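Local atomic coordinates of major royal jelly protein 1 (Apis mellifera, PDB entry 5YYL), a protein that serves as the most abundant protein of royal jelly, probably with a nutritional role in larval food, and binds the sterol 24-methylenecholesterol. Residues S88-V92 against L104-P108; I121-K126 against V137-V143; M261-Y266 against W330-R334. Residue numbers count along the deposited sequence, not the author numbering.

Interaction 1: S88-V92 against L104-P108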
loop_
_atom_site.group_PDB
_atom_site.type_symbol
_atom_site.label_atom_id
_atom_site.label_comp_id
_atom_site.label_asym_id
_atom_site.label_seq_id
_atom_site.Cartn_x
_atom_site.Cartn_y
_atom_site.Cartn_z
ATOM N N SER A 88 -42.051 -14.502 -3.157
ATOM C CA SER A 88 -41.213 -14.541 -4.358
ATOM C C SER A 88 -40.509 -15.860 -4.490
ATOM O O SER A 88 -40.212 -16.518 -3.482
ATOM C CB SER A 88 -40.182 -13.422 -4.351
ATOM O OG SER A 88 -39.365 -13.490 -5.520
ATOM N N SER A 89 -40.248 -16.234 -5.745
ATOM C CA SER A 89 -39.583 -17.498 -6.053
ATOM C C SER A 89 -38.098 -17.294 -6.300
ATOM O O SER A 89 -37.292 -17.985 -5.701
ATOM C CB SER A 89 -40.208 -18.173 -7.264
ATOM O OG SER A 89 -39.678 -19.475 -7.379
ATOM N N LEU A 90 -37.760 -16.371 -7.194
ATOM C CA LEU A 90 -36.380 -16.035 -7.483
ATOM C C LEU A 90 -35.895 -14.925 -6.542
ATOM O O LEU A 90 -36.364 -13.788 -6.627
ATOM C CB LEU A 90 -36.236 -15.602 -8.944
ATOM C CG LEU A 90 -34.825 -15.289 -9.431
ATOM C CD1 LEU A 90 -33.879 -16.454 -9.184
ATOM C CD2 LEU A 90 -34.867 -14.942 -10.907
ATOM N N ASN A 91 -34.955 -15.257 -5.651
ATOM C CA ASN A 91 -34.441 -14.308 -4.635
ATOM C C ASN A 91 -32.919 -14.242 -4.544
ATOM O O ASN A 91 -32.227 -15.092 -5.086
ATOM C CB ASN A 91 -34.966 -14.685 -3.248
ATOM C CG ASN A 91 -36.413 -15.093 -3.278
ATOM O OD1 ASN A 91 -37.254 -14.330 -3.749
ATOM N ND2 ASN A 91 -36.710 -16.303 -2.809
ATOM N N VAL A 92 -32.429 -13.203 -3.858
ATOM C CA VAL A 92 -31.043 -13.125 -3.384
ATOM C C VAL A 92 -31.060 -12.909 -1.888
ATOM O O VAL A 92 -32.065 -12.482 -1.343
ATOM C CB VAL A 92 -30.201 -12.016 -4.053
ATOM C CG1 VAL A 92 -30.044 -12.289 -5.530
ATOM C CG2 VAL A 92 -30.798 -10.646 -3.844
ATOM N N LEU A 104 -34.548 -12.777 2.575
ATOM C CA LEU A 104 -34.425 -12.811 1.132
ATOM C C LEU A 104 -35.018 -11.571 0.541
ATOM O O LEU A 104 -35.773 -10.887 1.181
ATOM C CB LEU A 104 -35.155 -14.021 0.551
ATOM C CG LEU A 104 -34.775 -15.395 1.093
ATOM C CD1 LEU A 104 -35.336 -16.441 0.149
ATOM C CD2 LEU A 104 -33.269 -15.546 1.244
ATOM N N GLN A 105 -34.700 -11.325 -0.713
ATOM C CA GLN A 105 -35.085 -10.123 -1.414
ATOM C C GLN A 105 -35.272 -10.562 -2.862
ATOM O O GLN A 105 -34.343 -11.103 -3.458
ATOM C CB GLN A 105 -33.963 -9.092 -1.279
ATOM C CG GLN A 105 -34.005 -7.919 -2.250
ATOM C CD GLN A 105 -32.612 -7.424 -2.591
ATOM O OE1 GLN A 105 -31.773 -7.263 -1.707
ATOM N NE2 GLN A 105 -32.356 -7.195 -3.881
ATOM N N PRO A 106 -36.469 -10.353 -3.431
ATOM C CA PRO A 106 -36.754 -10.813 -4.803
ATOM C C PRO A 106 -35.833 -10.257 -5.872
ATOM O O PRO A 106 -35.490 -9.082 -5.824
ATOM C CB PRO A 106 -38.172 -10.289 -5.046
ATOM C CG PRO A 106 -38.778 -10.295 -3.691
ATOM C CD PRO A 106 -37.685 -9.856 -2.761
ATOM N N TYR A 107 -35.456 -11.090 -6.833
ATOM C CA TYR A 107 -34.602 -10.667 -7.954
ATOM C C TYR A 107 -35.424 -10.757 -9.256
ATOM O O TYR A 107 -36.143 -11.731 -9.441
ATOM C CB TYR A 107 -33.349 -11.563 -8.039
ATOM C CG TYR A 107 -32.342 -11.168 -9.097
ATOM C CD1 TYR A 107 -31.340 -10.265 -8.810
ATOM C CD2 TYR A 107 -32.374 -11.724 -10.381
ATOM C CE1 TYR A 107 -30.384 -9.907 -9.759
ATOM C CE2 TYR A 107 -31.444 -11.362 -11.354
ATOM C CZ TYR A 107 -30.448 -10.457 -11.027
ATOM O OH TYR A 107 -29.512 -10.080 -11.957
ATOM N N PRO A 108 -35.342 -9.771 -10.156
ATOM C CA PRO A 108 -34.602 -8.507 -9.982
ATOM C C PRO A 108 -35.265 -7.552 -8.982
ATOM O O PRO A 108 -34.595 -7.016 -8.102
ATOM C CB PRO A 108 -34.635 -7.904 -11.383
ATOM C CG PRO A 108 -34.650 -9.087 -12.293
ATOM C CD PRO A 108 -35.352 -10.205 -11.568
#
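Two short strand ends, Leu90-Val92 and Leu104-Pro106, run in opposing directions but with a marked twist: their axes approach to 4.5 Å and their directions differ by 129°. Val92 and Gln105 form an antiparallel hydrogen-bonded pair, Val92 N giving to Gln105 O at 2.9 Å and Gln105 N returning to Val92 O at 2.9 Å, the latter more bent. One step along, Asn91 and Pro106 make a non-hydrogen-bonded pair with CA atoms 4.2 Å apart. Proline has no amide hydrogen to offer, and at this position none is needed, since in a non-hydrogen-bonded pair the backbone N of neither residue serves the partner strand; the next rung runs from Tyr107 N, nearly straight, to Leu90 O at 2.9 Å. The CA atoms of Pro106 and Leu104 add CA-H...O contacts to the carbonyls of Leu90 and Val92.

Around this ladder an apolar cluster gathers at Tyr107. Its ring receives Leu90 CD2 at the edge, 4.1 Å from Tyr107 CD2, while Val92 CG1 comes equally close to Tyr107 CD1; Phe77 meets the same ring edge-to-face. Elsewhere, polar side chains lie against Pro106 and Leu104: Ser88 OG donates to Asn91 OD1 at 2.9 Å and also packs on the proline ring, 3.4 Å from Pro106 CB. Asn91 ND2 lies 3.3 Å from Leu104 CD1 and makes a weak hydrogen bond to Val78 O in the adjoining strand. The contact thus joins the last two strands of a four-stranded antiparallel meander, 65-72, 75-81, 90-94 and 102-106, the up-and-down sheet that constitutes one blade of a beta-propeller.

Interaction 2: I121-K126 against V137-V143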
loop_
_atom_site.group_PDB
_atom_site.type_symbol
_atom_site.label_atom_id
_atom_site.label_comp_id
_atom_site.label_asym_id
_atom_site.label_seq_id
_atom_site.Cartn_x
_atom_site.Cartn_y
_atom_site.Cartn_z
ATOM N N ILE A 121 -42.170 -15.516 -13.843
ATOM C CA ILE A 121 -41.706 -16.439 -12.772
ATOM C C ILE A 121 -42.730 -16.920 -11.725
ATOM O O ILE A 121 -43.021 -16.245 -10.741
ATOM C CB ILE A 121 -40.369 -16.000 -12.108
ATOM C CG1 ILE A 121 -39.422 -15.383 -13.163
ATOM C CG2 ILE A 121 -39.715 -17.194 -11.408
ATOM C CD1 ILE A 121 -37.972 -15.261 -12.770
ATOM N N VAL A 122 -43.230 -18.129 -11.955
ATOM C CA VAL A 122 -44.109 -18.824 -11.030
ATOM C C VAL A 122 -43.267 -19.549 -10.009
ATOM O O VAL A 122 -43.425 -19.323 -8.827
ATOM C CB VAL A 122 -45.040 -19.835 -11.754
ATOM C CG1 VAL A 122 -45.958 -20.561 -10.772
ATOM C CG2 VAL A 122 -45.834 -19.130 -12.844
ATOM N N SER A 123 -42.410 -20.455 -10.468
ATOM C CA SER A 123 -41.572 -21.273 -9.575
ATOM C C SER A 123 -40.192 -21.556 -10.189
ATOM O O SER A 123 -40.037 -22.499 -10.976
ATOM C CB SER A 123 -42.276 -22.582 -9.237
ATOM O OG SER A 123 -41.537 -23.285 -8.259
ATOM N N ALA A 124 -39.212 -20.714 -9.834
ATOM C CA ALA A 124 -37.812 -20.893 -10.228
ATOM C C ALA A 124 -37.281 -22.194 -9.623
ATOM O O ALA A 124 -36.851 -22.248 -8.473
ATOM C CB ALA A 124 -36.969 -19.706 -9.779
ATOM N N SER A 125 -37.360 -23.254 -10.410
ATOM C CA SER A 125 -36.996 -24.584 -9.971
ATOM C C SER A 125 -35.473 -24.710 -9.847
ATOM O O SER A 125 -34.981 -25.237 -8.854
ATOM C CB SER A 125 -37.544 -25.605 -10.969
ATOM O OG SER A 125 -37.363 -26.921 -10.501
ATOM N N LYS A 126 -34.746 -24.193 -10.843
ATOM C CA LYS A 126 -33.292 -24.333 -10.931
ATOM C C LYS A 126 -32.648 -23.124 -11.603
ATOM O O LYS A 126 -33.291 -22.439 -12.386
ATOM C CB LYS A 126 -32.952 -25.597 -11.719
ATOM C CG LYS A 126 -32.177 -26.659 -10.953
ATOM C CD LYS A 126 -33.018 -27.339 -9.884
ATOM C CE LYS A 126 -32.132 -28.086 -8.878
ATOM N NZ LYS A 126 -32.891 -28.411 -7.635
ATOM N N VAL A 137 -32.789 -19.248 -15.818
ATOM C CA VAL A 137 -33.785 -19.686 -14.822
ATOM C C VAL A 137 -34.791 -20.655 -15.427
ATOM O O VAL A 137 -35.399 -20.360 -16.441
ATOM C CB VAL A 137 -34.573 -18.507 -14.233
ATOM C CG1 VAL A 137 -35.515 -18.983 -13.129
ATOM C CG2 VAL A 137 -33.616 -17.443 -13.710
ATOM N N LEU A 138 -34.966 -21.804 -14.779
ATOM C CA LEU A 138 -35.973 -22.798 -15.163
ATOM C C LEU A 138 -37.208 -22.584 -14.304
ATOM O O LEU A 138 -37.251 -23.049 -13.175
ATOM C CB LEU A 138 -35.427 -24.242 -15.011
ATOM C CG LEU A 138 -36.405 -25.397 -15.345
ATOM C CD1 LEU A 138 -36.742 -25.444 -16.825
ATOM C CD2 LEU A 138 -35.859 -26.743 -14.921
ATOM N N ASP A 139 -38.187 -21.855 -14.841
ATOM C CA ASP A 139 -39.513 -21.721 -14.228
ATOM C C ASP A 139 -40.352 -22.918 -14.661
ATOM O O ASP A 139 -40.587 -23.103 -15.855
ATOM C CB ASP A 139 -40.183 -20.402 -14.658
ATOM C CG ASP A 139 -41.625 -20.243 -14.126
ATOM O OD1 ASP A 139 -42.363 -19.402 -14.698
ATOM O OD2 ASP A 139 -42.012 -20.914 -13.129
ATOM N N SER A 140 -40.791 -23.715 -13.691
ATOM C CA SER A 140 -41.567 -24.915 -13.982
ATOM C C SER A 140 -43.013 -24.577 -14.352
ATOM O O SER A 140 -43.623 -25.224 -15.216
ATOM C CB SER A 140 -41.536 -25.871 -12.796
ATOM O OG SER A 140 -42.073 -25.285 -11.635
ATOM N N GLY A 141 -43.551 -23.548 -13.698
ATOM C CA GLY A 141 -44.963 -23.195 -13.810
ATOM C C GLY A 141 -45.828 -23.906 -12.784
ATOM O O GLY A 141 -47.037 -23.701 -12.764
ATOM N N LEU A 142 -45.219 -24.705 -11.910
ATOM C CA LEU A 142 -45.977 -25.491 -10.961
ATOM C C LEU A 142 -46.314 -24.671 -9.723
ATOM O O LEU A 142 -45.571 -23.761 -9.344
ATOM C CB LEU A 142 -45.228 -26.770 -10.562
ATOM C CG LEU A 142 -45.350 -27.949 -11.529
ATOM C CD1 LEU A 142 -45.315 -27.544 -13.001
ATOM C CD2 LEU A 142 -44.241 -28.937 -11.220
ATOM N N VAL A 143 -47.456 -25.002 -9.116
ATOM C CA VAL A 143 -47.837 -24.507 -7.804
ATOM C C VAL A 143 -47.981 -25.725 -6.902
ATOM O O VAL A 143 -48.463 -26.766 -7.349
ATOM C CB VAL A 143 -49.140 -23.693 -7.867
ATOM C CG1 VAL A 143 -49.516 -23.188 -6.484
ATOM C CG2 VAL A 143 -49.000 -22.535 -8.848
#
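Aliphatic side chains form the centre: Ala124 CB sits 3.7 Å from Val137 CG1, and Ile121 CD1 lies more loosely, 4.5 Å from the same methyl. Toward the far end of the contact, Val122 CG1 packs at 4.1 Å on Val143 CG2, beside an N-acetylglucosamine of the attached glycan. Backbone bonds frame this core, with Ser125 N to Leu138 O at 2.8 Å, Leu138 N to Lys126 O at 3.0 Å and Ser140 N to Ser123 O at 3.1 Å. At the polar edge Asp139 turns its carboxylate onto the approaching loop, accepting from Val122 N at OD1 (3.1 Å) and from Ser123 N at OD2 (2.7 Å). Its OD2 also takes Gly141 N in an Asx turn, and its OD1 forms a salt bridge with Lys153. Ser140 OG follows with an ST turn to Leu142 N. The whole is the open end of the beta hairpin 124-129/134-139, the first two strands of a four-stranded propeller blade.

Interaction 3: M261-Y266 against W330-R334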
loop_
_atom_site.group_PDB
_atom_site.type_symbol
_atom_site.label_atom_id
_atom_site.label_comp_id
_atom_site.label_asym_id
_atom_site.label_seq_id
_atom_site.Cartn_x
_atom_site.Cartn_y
_atom_site.Cartn_z
ATOM N N MET A 261 -15.028 -30.604 -18.602
ATOM C CA MET A 261 -13.852 -31.219 -19.238
ATOM C C MET A 261 -14.212 -32.313 -20.253
ATOM O O MET A 261 -13.572 -32.394 -21.288
ATOM C CB MET A 261 -12.853 -31.718 -18.158
ATOM C CG MET A 261 -12.047 -32.972 -18.508
ATOM S SD MET A 261 -11.059 -33.602 -17.118
ATOM C CE MET A 261 -10.238 -32.129 -16.539
ATOM N N THR A 262 -15.206 -33.153 -19.956
ATOM C CA THR A 262 -15.587 -34.273 -20.836
ATOM C C THR A 262 -16.858 -34.063 -21.661
ATOM O O THR A 262 -17.125 -34.850 -22.575
ATOM C CB THR A 262 -15.768 -35.585 -20.043
ATOM O OG1 THR A 262 -16.968 -35.528 -19.280
ATOM C CG2 THR A 262 -14.591 -35.826 -19.123
ATOM N N ASN A 263 -17.657 -33.048 -21.328
ATOM C CA ASN A 263 -18.972 -32.819 -21.952
ATOM C C ASN A 263 -20.015 -33.925 -21.691
ATOM O O ASN A 263 -21.047 -33.981 -22.364
ATOM C CB ASN A 263 -18.836 -32.549 -23.466
ATOM C CG ASN A 263 -17.921 -31.384 -23.765
ATOM O OD1 ASN A 263 -18.391 -30.272 -23.947
ATOM N ND2 ASN A 263 -16.607 -31.623 -23.788
ATOM N N ASN A 264 -19.767 -34.790 -20.711
ATOM C CA ASN A 264 -20.779 -35.758 -20.273
ATOM C C ASN A 264 -21.782 -35.068 -19.373
ATOM O O ASN A 264 -21.394 -34.407 -18.423
ATOM C CB ASN A 264 -20.141 -36.897 -19.514
ATOM C CG ASN A 264 -19.191 -37.690 -20.360
ATOM O OD1 ASN A 264 -19.429 -37.922 -21.558
ATOM N ND2 ASN A 264 -18.111 -38.134 -19.743
ATOM N N LEU A 265 -23.063 -35.196 -19.700
ATOM C CA LEU A 265 -24.147 -34.773 -18.819
ATOM C C LEU A 265 -24.515 -35.966 -17.937
ATOM O O LEU A 265 -25.239 -36.873 -18.364
ATOM C CB LEU A 265 -25.351 -34.317 -19.644
ATOM C CG LEU A 265 -26.621 -33.960 -18.888
ATOM C CD1 LEU A 265 -26.361 -32.752 -18.004
ATOM C CD2 LEU A 265 -27.731 -33.702 -19.886
ATOM N N TYR A 266 -23.982 -35.974 -16.713
ATOM C CA TYR A 266 -24.282 -37.027 -15.731
ATOM C C TYR A 266 -25.673 -36.816 -15.166
ATOM O O TYR A 266 -26.113 -35.679 -15.053
ATOM C CB TYR A 266 -23.258 -37.047 -14.601
ATOM C CG TYR A 266 -21.870 -37.386 -15.073
ATOM C CD1 TYR A 266 -21.446 -38.709 -15.171
ATOM C CD2 TYR A 266 -20.983 -36.386 -15.417
ATOM C CE1 TYR A 266 -20.172 -39.025 -15.621
ATOM C CE2 TYR A 266 -19.709 -36.678 -15.848
ATOM C CZ TYR A 266 -19.303 -37.991 -15.950
ATOM O OH TYR A 266 -18.035 -38.268 -16.396
ATOM N N TRP A 330 -16.297 -38.758 -7.317
ATOM C CA TRP A 330 -15.721 -39.671 -8.288
ATOM C C TRP A 330 -14.996 -38.859 -9.352
ATOM O O TRP A 330 -15.589 -37.960 -9.929
ATOM C CB TRP A 330 -16.803 -40.522 -8.930
ATOM C CG TRP A 330 -16.320 -41.276 -10.108
ATOM C CD1 TRP A 330 -15.539 -42.373 -10.094
ATOM C CD2 TRP A 330 -16.590 -40.993 -11.488
ATOM N NE1 TRP A 330 -15.293 -42.809 -11.381
ATOM C CE2 TRP A 330 -15.925 -41.974 -12.255
ATOM C CE3 TRP A 330 -17.320 -40.002 -12.150
ATOM C CZ2 TRP A 330 -15.958 -41.987 -13.646
ATOM C CZ3 TRP A 330 -17.358 -40.023 -13.548
ATOM C CH2 TRP A 330 -16.685 -41.011 -14.273
ATOM N N ASN A 331 -13.729 -39.186 -9.610
ATOM C CA ASN A 331 -12.926 -38.500 -10.619
ATOM C C ASN A 331 -13.198 -39.112 -11.997
ATOM O O ASN A 331 -13.233 -40.335 -12.147
ATOM C CB ASN A 331 -11.441 -38.596 -10.291
ATOM C CG ASN A 331 -10.612 -37.549 -11.022
ATOM O OD1 ASN A 331 -10.636 -37.464 -12.261
ATOM N ND2 ASN A 331 -9.837 -36.751 -10.246
ATOM N N GLU A 332 -13.396 -38.250 -12.997
ATOM C CA GLU A 332 -13.682 -38.700 -14.357
ATOM C C GLU A 332 -12.478 -39.343 -15.030
ATOM O O GLU A 332 -12.653 -40.147 -15.963
ATOM C CB GLU A 332 -14.135 -37.541 -15.230
ATOM C CG GLU A 332 -15.517 -36.999 -14.924
ATOM C CD GLU A 332 -15.918 -35.931 -15.912
ATOM O OE1 GLU A 332 -15.379 -34.794 -15.812
ATOM O OE2 GLU A 332 -16.728 -36.232 -16.810
ATOM N N HIS A 333 -11.269 -38.974 -14.580
ATOM C CA HIS A 333 -10.034 -39.609 -15.052
ATOM C C HIS A 333 -9.968 -41.108 -14.724
ATOM O O HIS A 333 -9.373 -41.877 -15.479
ATOM C CB HIS A 333 -8.795 -38.904 -14.484
ATOM C CG HIS A 333 -8.646 -37.486 -14.944
ATOM N ND1 HIS A 333 -8.815 -36.403 -14.105
ATOM C CD2 HIS A 333 -8.360 -36.971 -16.163
ATOM C CE1 HIS A 333 -8.630 -35.284 -14.781
ATOM N NE2 HIS A 333 -8.340 -35.603 -16.031
ATOM N N ARG A 334 -10.580 -41.510 -13.610
ATOM C CA ARG A 334 -10.636 -42.911 -13.215
ATOM C C ARG A 334 -11.814 -43.598 -13.887
ATOM O O ARG A 334 -12.652 -42.954 -14.536
ATOM C CB ARG A 334 -10.762 -43.075 -11.698
ATOM C CG ARG A 334 -9.789 -42.295 -10.843
ATOM C CD ARG A 334 -8.544 -43.038 -10.413
ATOM N NE ARG A 334 -7.844 -42.217 -9.414
ATOM C CZ ARG A 334 -6.861 -42.628 -8.607
ATOM N NH1 ARG A 334 -6.407 -43.885 -8.657
ATOM N NH2 ARG A 334 -6.328 -41.763 -7.737
#
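Met261 opens the contact at the exposed end, its SD 3.5 Å from His333 NE2 and 4.2 Å from the imidazole centroid, in an oblique sulfur-aromatic approach. Next, Thr262 turns its hydroxyl in two directions at once. OG1 donates to Glu332 OE2 at 2.6 Å and accepts from Asn264 N at 3.2 Å, so that the ST turn shaping the bend before strand 264-269 also presents a donor to the carboxylate. Asn264 directs its CA-to-CB bond toward the other segment; its ND2 gives a weak hydrogen bond to Tyr266 OH at 3.4 Å and stays 3.8 Å from Glu332 OE2. Tyr266 completes the walk: its OH donates to Glu332 OE2 in a very short 2.5 Å hydrogen bond. The phenol also meets Trp330, with OH 3.4 Å from CZ3 at the indole edge and Tyr266 CE1 3.6 Å from that same CZ3. The two rings are inclined at 75° in an oblique pairing.

Across the gap, the Asx turn made by Asn331 OD1 with His333 N helps shape the loop that follows strand 326-331 and carries Glu332. No backbone pairing joins the segments, whose nearest CA atoms, those of Thr262 and Glu332, are 8.1 Å apart. Two successive blades of the propeller are therefore linked here by side chains. One carboxylate oxygen gathers two hydroxyl donors, and Glu332 OE1 is taken by Ser259 OG, so an acidic group at a partly buried seam is satisfied by neutral hydroxyls.

The three contacts illustrate how a propeller is held within its blades and between them. Interactions 1 and 2 are buried and each ties neighbouring strands of one sheet through backbone bonds. They belong to consecutive sheets and touch: Ser89 OG lies 2.8 Å from Ala124 N, probably hydrogen-bonded, and Leu90 CD2 packs 3.6 Å from Ile121 CD1. Interaction 3 lies on the opposite side of the chain's centre, its own centre about 33 Å from that of interaction 1 and 28 Å from that of interaction 2. Only partly buried, it bridges two sheets and relies on side-chain chemistry. Carboxylates serve differently: Asp139 collects backbone amides and a lysine, whereas the partners named for Glu332 are hydroxyls.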